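Local coordinates for protein transcriptional regulator, badm/rrf2 family (Thermincola potens, PDB 4CIC) that probably binds DNA as an Rrf2-family transcription factor of the IscR type, linked to control of iron-sulfur cluster biogenesis, at residues A51-A56 with G81-V86; F19-H24 with Y69-E74. The protein carries 3 engineered substitutions. One frame throughout, in Å; residues are numbered along the deposited sequence.

In the fold
From the N terminus the chain first passes through 19-24, at the end of helix 9-23, and then 51-56, at the end of helix 43-55. Strand 68-71 returns to the first of these and closes contact 2 over 44 intervening residues. Helix 80-87 then packs on the second and closes contact 1 over 24 residues. The four segments alternate, so the two loops cross within the presumed DNA-binding domain, one contact joining the strand to helix 9-23 and the other joining helix 80-87 to helix 43-55. The contact centres lie about 13 Å apart. A weak ion pair between Arg-73 and Asp-82 links them directly, and Met-18 of helix 9-23 touches Leu-53 and Ile-83 of contact 1.

Contact 1 (A51-A56 with G81-V86). With NA (sodium ion), chain D.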
loop_
_atom_site.group_PDB
_atom_site.type_symbol
_atom_site.label_atom_id
_atom_site.label_comp_id
_atom_site.label_asym_id
_atom_site.label_seq_id
_atom_site.Cartn_x
_atom_site.Cartn_y
_atom_site.Cartn_z
ATOM N N ALA A 51 7.356 17.761 -15.878
ATOM C CA ALA A 51 6.334 18.391 -16.710
ATOM C C ALA A 51 4.964 18.304 -16.049
ATOM O O ALA A 51 4.204 19.276 -16.047
ATOM C CB ALA A 51 6.298 17.782 -18.096
ATOM N N VAL A 52 4.633 17.137 -15.505
ATOM C CA VAL A 52 3.358 16.984 -14.815
ATOM C C VAL A 52 3.317 17.791 -13.515
ATOM O O VAL A 52 2.343 18.488 -13.244
ATOM C CB VAL A 52 3.039 15.487 -14.553
ATOM C CG1 VAL A 52 1.708 15.342 -13.842
ATOM C CG2 VAL A 52 3.030 14.734 -15.874
ATOM N N LEU A 53 4.388 17.729 -12.734
ATOM C CA LEU A 53 4.443 18.469 -11.479
ATOM C C LEU A 53 4.329 19.968 -11.738
ATOM O O LEU A 53 3.765 20.706 -10.931
ATOM C CB LEU A 53 5.737 18.152 -10.731
ATOM C CG LEU A 53 5.865 16.706 -10.253
ATOM C CD1 LEU A 53 7.240 16.493 -9.682
ATOM C CD2 LEU A 53 4.823 16.447 -9.190
ATOM N N ARG A 54 4.834 20.401 -12.884
ATOM C CA ARG A 54 4.765 21.822 -13.264
ATOM C C ARG A 54 3.339 22.231 -13.624
ATOM O O ARG A 54 2.849 23.268 -13.180
ATOM C CB ARG A 54 5.706 22.108 -14.431
ATOM C CG ARG A 54 6.206 23.544 -14.479
ATOM C CD ARG A 54 7.226 23.740 -15.588
ATOM N NE ARG A 54 6.683 24.553 -16.669
ATOM C CZ ARG A 54 7.312 24.788 -17.815
ATOM N NH1 ARG A 54 8.511 24.267 -18.033
ATOM N NH2 ARG A 54 6.736 25.539 -18.744
ATOM N N LYS A 55 2.669 21.406 -14.420
ATOM C CA LYS A 55 1.273 21.660 -14.773
ATOM C C LYS A 55 0.406 21.716 -13.519
ATOM O O LYS A 55 -0.561 22.472 -13.457
ATOM C CB LYS A 55 0.740 20.568 -15.702
ATOM C CG LYS A 55 1.314 20.584 -17.109
ATOM C CD LYS A 55 0.583 19.567 -17.985
ATOM C CE LYS A 55 1.176 19.483 -19.391
ATOM N NZ LYS A 55 2.427 18.675 -19.424
ATOM N N ALA A 56 0.770 20.910 -12.525
ATOM C CA ALA A 56 0.026 20.821 -11.272
ATOM C C ALA A 56 0.248 22.009 -10.356
ATOM O O ALA A 56 -0.483 22.195 -9.387
ATOM C CB ALA A 56 0.412 19.554 -10.538
ATOM N N GLY A 81 1.325 13.157 0.138
ATOM C CA GLY A 81 0.101 12.730 -0.518
ATOM C C GLY A 81 -0.352 13.610 -1.681
ATOM O O GLY A 81 -0.969 13.109 -2.627
ATOM N N ASP A 82 -0.088 14.916 -1.601
ATOM C CA ASP A 82 -0.390 15.843 -2.698
ATOM C C ASP A 82 0.401 15.453 -3.943
ATOM O O ASP A 82 -0.093 15.542 -5.062
ATOM C CB ASP A 82 0.037 17.285 -2.380
ATOM C CG ASP A 82 -0.759 17.940 -1.256
ATOM O OD1 ASP A 82 -1.911 17.533 -1.000
ATOM O OD2 ASP A 82 -0.222 18.909 -0.650
ATOM N N ILE A 83 1.666 15.098 -3.748
ATOM C CA ILE A 83 2.512 14.723 -4.865
ATOM C C ILE A 83 1.976 13.430 -5.491
ATOM O O ILE A 83 1.851 13.311 -6.711
ATOM C CB ILE A 83 3.959 14.493 -4.394
ATOM C CG1 ILE A 83 4.522 15.784 -3.790
ATOM C CG2 ILE A 83 4.788 13.934 -5.525
ATOM C CD1 ILE A 83 5.828 15.559 -3.022
ATOM N N ILE A 84 1.640 12.463 -4.642
ATOM C CA ILE A 84 1.126 11.191 -5.128
ATOM C C ILE A 84 -0.202 11.396 -5.871
ATOM O O ILE A 84 -0.406 10.840 -6.940
ATOM C CB ILE A 84 0.953 10.191 -3.963
ATOM C CG1 ILE A 84 2.323 9.861 -3.336
ATOM C CG2 ILE A 84 0.260 8.929 -4.426
ATOM C CD1 ILE A 84 3.386 9.480 -4.331
ATOM N N ARG A 85 -1.102 12.195 -5.320
ATOM C CA ARG A 85 -2.363 12.480 -6.014
ATOM C C ARG A 85 -2.189 13.077 -7.414
ATOM O O ARG A 85 -2.890 12.700 -8.363
ATOM C CB ARG A 85 -3.251 13.391 -5.181
ATOM C CG ARG A 85 -3.970 12.671 -4.069
ATOM C CD ARG A 85 -4.903 13.609 -3.356
ATOM N NE ARG A 85 -5.346 13.037 -2.096
ATOM C CZ ARG A 85 -4.753 13.275 -0.933
ATOM N NH1 ARG A 85 -3.704 14.082 -0.889
ATOM N NH2 ARG A 85 -5.212 12.714 0.179
ATOM N N VAL A 86 -1.246 13.999 -7.541
ATOM C CA VAL A 86 -0.957 14.607 -8.836
ATOM C C VAL A 86 -0.516 13.532 -9.850
ATOM O O VAL A 86 -1.002 13.480 -10.986
ATOM C CB VAL A 86 0.118 15.683 -8.686
ATOM C CG1 VAL A 86 0.770 15.972 -10.027
ATOM C CG2 VAL A 86 -0.497 16.924 -8.079
HETATM NA NA NA D . -3.435 12.991 -10.820
#
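Ala-56 and Val-86 mark the nearest backbone approach, CA to CA 6.7 Å, where the segments 51-55 and 81-86 of two helices cross at 108° with their axes 10.6 Å apart. The example illustrates how one beta-branched residue can gather most of the contacts between two steeply crossed helices. In Val-86 chi1 (160°) sets CG1 anti to the backbone N, on the side where Ala-56, Val-52 and Leu-53 lie, and CG1 meets all three. CB of Ala-56 sits 3.6 Å from this CG1 and almost as near CG2, which stands beside the backbone N, so it bears on both branches. CG1 of Val-52 comes within 4.0 Å of the same Val-86 CG1, the two valines sliding past each other in opposite directions. Leu-53, itself buried, crosses Val-86 obliquely, its CD2 4.2 Å from Val-86 CG1 and also close to CG2 of Ile-83. The contact is thus wholly apolar, made by methyl groups. The backbone of Val-86 has a different task: its O and that of Arg-85, each 2.5 Å from the sodium ion, bind the metal together with the O of Glu-88. Carbonyls near a helix C-terminus would be expected to suit a cation. Around the contact, Met-18 of helix 9-23 packs on Leu-53 and Ile-83, Val-59 of strand 59-62 touches Leu-53, and Leu-58, just before that strand, reaches both Leu-53 and Val-86.

Contact 2 (F19-H24 with Y69-E74); sequences FDLAQH and YILARE
The two-stranded wing of a winged helix-turn-helix fold, as in other Rrf2-type regulators, packs here on the C-terminal end of helix 9-23, with the side chain of Leu-71 lying against Leu-21. Strand 69-71 runs across the helix end at 88°, the axes 7.5 Å apart. In Leu-71 chi1 (-64°) sets CG anti to the carbonyl carbon, 3.9 Å from CB of Leu-21. Its two methyls divide the work: CD2 lies 3.7 Å from the same Leu-21 CB, while CD1 reaches the helix backbone, 3.7 Å from CA of Ala-22, and also touches the CB of that alanine. Leu-21 in turn sends CD2 over the strand backbone, 3.5 Å from O of Tyr-69. An alanine in place of Leu-71 would lack CG and both methyls, which would probably open a gap against CB of Leu-21 and CA of Ala-22. Beside this apolar contact, a water joins the backbones, donating to O of Leu-21 at 2.8 Å and accepting from N of Leu-71 at 3.0 Å. That strand amide lies between Ile-70 and Ala-72, whose backbones pair with Lys-60 and Leu-58. Nearby, ND1 of His-24 turns back to O of Asp-20, donating at 2.8 Å in a nearly straight bond (172°), the acceptor lying in the ring plane. The chemistry implies a division of labour: leucine branches supply the close packing, while one water satisfies a strand amide and gives the Leu-21 carbonyl, already bonded to N of His-24, a second donor.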
loop_
_atom_site.group_PDB
_atom_site.type_symbol
_atom_site.label_atom_id
_atom_site.label_comp_id
_atom_site.label_asym_id
_atom_site.label_seq_id
_atom_site.Cartn_x
_atom_site.Cartn_y
_atom_site.Cartn_z
ATOM N N PHE A 19 11.698 16.179 -3.131
ATOM C CA PHE A 19 12.501 16.369 -1.929
ATOM C C PHE A 19 13.827 17.061 -2.266
ATOM O O PHE A 19 14.292 17.931 -1.526
ATOM C CB PHE A 19 12.734 15.059 -1.166
ATOM C CG PHE A 19 13.514 15.253 0.100
ATOM C CD1 PHE A 19 12.979 15.992 1.150
ATOM C CD2 PHE A 19 14.793 14.750 0.222
ATOM C CE1 PHE A 19 13.722 16.215 2.321
ATOM C CE2 PHE A 19 15.535 14.973 1.374
ATOM C CZ PHE A 19 14.984 15.693 2.432
ATOM N N ASP A 20 14.440 16.669 -3.375
ATOM C CA ASP A 20 15.678 17.346 -3.800
ATOM C C ASP A 20 15.404 18.834 -4.002
ATOM O O ASP A 20 16.186 19.704 -3.543
ATOM C CB ASP A 20 16.228 16.687 -5.072
ATOM C CG ASP A 20 17.569 17.282 -5.519
ATOM O OD1 ASP A 20 17.587 18.431 -6.005
ATOM O OD2 ASP A 20 18.604 16.578 -5.391
ATOM N N LEU A 21 14.302 19.170 -4.670
ATOM C CA LEU A 21 13.932 20.588 -4.772
ATOM C C LEU A 21 13.706 21.254 -3.406
ATOM O O LEU A 21 14.104 22.404 -3.189
ATOM C CB LEU A 21 12.702 20.763 -5.664
ATOM C CG LEU A 21 12.926 20.431 -7.139
ATOM C CD1 LEU A 21 11.596 20.386 -7.884
ATOM C CD2 LEU A 21 13.807 21.550 -7.742
ATOM N N ALA A 22 13.090 20.536 -2.467
ATOM C CA ALA A 22 12.912 21.082 -1.114
ATOM C C ALA A 22 14.250 21.408 -0.450
ATOM O O ALA A 22 14.394 22.443 0.234
ATOM C CB ALA A 22 12.088 20.100 -0.225
ATOM N N GLN A 23 15.226 20.523 -0.651
ATOM C CA GLN A 23 16.574 20.703 -0.093
ATOM C C GLN A 23 17.286 21.897 -0.682
ATOM O O GLN A 23 18.223 22.404 -0.081
ATOM C CB GLN A 23 17.440 19.466 -0.333
ATOM C CG GLN A 23 16.975 18.297 0.544
ATOM C CD GLN A 23 17.852 17.056 0.399
ATOM O OE1 GLN A 23 17.891 16.426 -0.661
ATOM N NE2 GLN A 23 18.546 16.694 1.472
ATOM N N HIS A 24 16.844 22.342 -1.852
ATOM C CA HIS A 24 17.491 23.494 -2.492
ATOM C C HIS A 24 16.615 24.740 -2.548
ATOM O O HIS A 24 16.977 25.731 -3.193
ATOM C CB HIS A 24 17.943 23.108 -3.905
ATOM C CG HIS A 24 19.026 22.075 -3.918
ATOM N ND1 HIS A 24 18.771 20.727 -3.862
ATOM C CD2 HIS A 24 20.377 22.205 -3.967
ATOM C CE1 HIS A 24 19.915 20.060 -3.875
ATOM N NE2 HIS A 24 20.901 20.937 -3.938
ATOM N N TYR A 69 14.743 24.871 -11.982
ATOM C CA TYR A 69 13.450 24.592 -11.361
ATOM C C TYR A 69 13.484 24.855 -9.868
ATOM O O TYR A 69 14.512 24.636 -9.228
ATOM C CB TYR A 69 13.052 23.131 -11.617
ATOM C CG TYR A 69 12.652 22.902 -13.060
ATOM C CD1 TYR A 69 13.598 22.579 -14.025
ATOM C CD2 TYR A 69 11.333 23.066 -13.463
ATOM C CE1 TYR A 69 13.231 22.399 -15.351
ATOM C CE2 TYR A 69 10.960 22.886 -14.780
ATOM C CZ TYR A 69 11.910 22.549 -15.717
ATOM O OH TYR A 69 11.525 22.366 -17.025
ATOM N N ILE A 70 12.352 25.308 -9.322
ATOM C CA ILE A 70 12.177 25.471 -7.874
ATOM C C ILE A 70 10.787 24.994 -7.482
ATOM O O ILE A 70 9.905 24.903 -8.331
ATOM C CB ILE A 70 12.311 26.949 -7.399
ATOM C CG1 ILE A 70 11.330 27.853 -8.141
ATOM C CG2 ILE A 70 13.683 27.427 -7.615
ATOM C CD1 ILE A 70 11.227 29.250 -7.560
ATOM N N LEU A 71 10.595 24.655 -6.212
ATOM C CA LEU A 71 9.239 24.380 -5.737
ATOM C C LEU A 71 8.380 25.615 -5.956
ATOM O O LEU A 71 8.848 26.758 -5.802
ATOM C CB LEU A 71 9.230 24.041 -4.249
ATOM C CG LEU A 71 9.944 22.793 -3.753
ATOM C CD1 LEU A 71 9.851 22.734 -2.239
ATOM C CD2 LEU A 71 9.319 21.550 -4.357
ATOM N N ALA A 72 7.115 25.382 -6.295
ATOM C CA ALA A 72 6.155 26.464 -6.507
ATOM C C ALA A 72 5.320 26.788 -5.260
ATOM O O ALA A 72 4.563 27.768 -5.252
ATOM C CB ALA A 72 5.244 26.122 -7.676
ATOM N N ARG A 73 5.454 25.951 -4.229
ATOM C CA ARG A 73 4.884 26.185 -2.898
ATOM C C ARG A 73 5.979 25.876 -1.882
ATOM O O ARG A 73 6.913 25.137 -2.192
ATOM C CB ARG A 73 3.701 25.245 -2.624
ATOM C CG ARG A 73 2.590 25.319 -3.636
ATOM C CD ARG A 73 1.244 25.095 -2.971
ATOM N NE ARG A 73 1.086 23.760 -2.379
ATOM C CZ ARG A 73 0.575 22.713 -3.019
ATOM N NH1 ARG A 73 0.197 22.837 -4.285
ATOM N NH2 ARG A 73 0.446 21.541 -2.399
ATOM N N GLU A 74 5.852 26.411 -0.671
ATOM C CA GLU A 74 6.849 26.168 0.377
ATOM C C GLU A 74 6.733 24.710 0.790
ATOM O O GLU A 74 5.655 24.154 0.708
ATOM C CB GLU A 74 6.583 27.056 1.591
ATOM C CG GLU A 74 6.891 28.560 1.354
ATOM C CD GLU A 74 6.376 29.462 2.469
ATOM O OE1 GLU A 74 6.597 29.149 3.656
ATOM O OE2 GLU A 74 5.745 30.490 2.153
HETATM O O HOH W 1 13.252 24.449 -4.822
#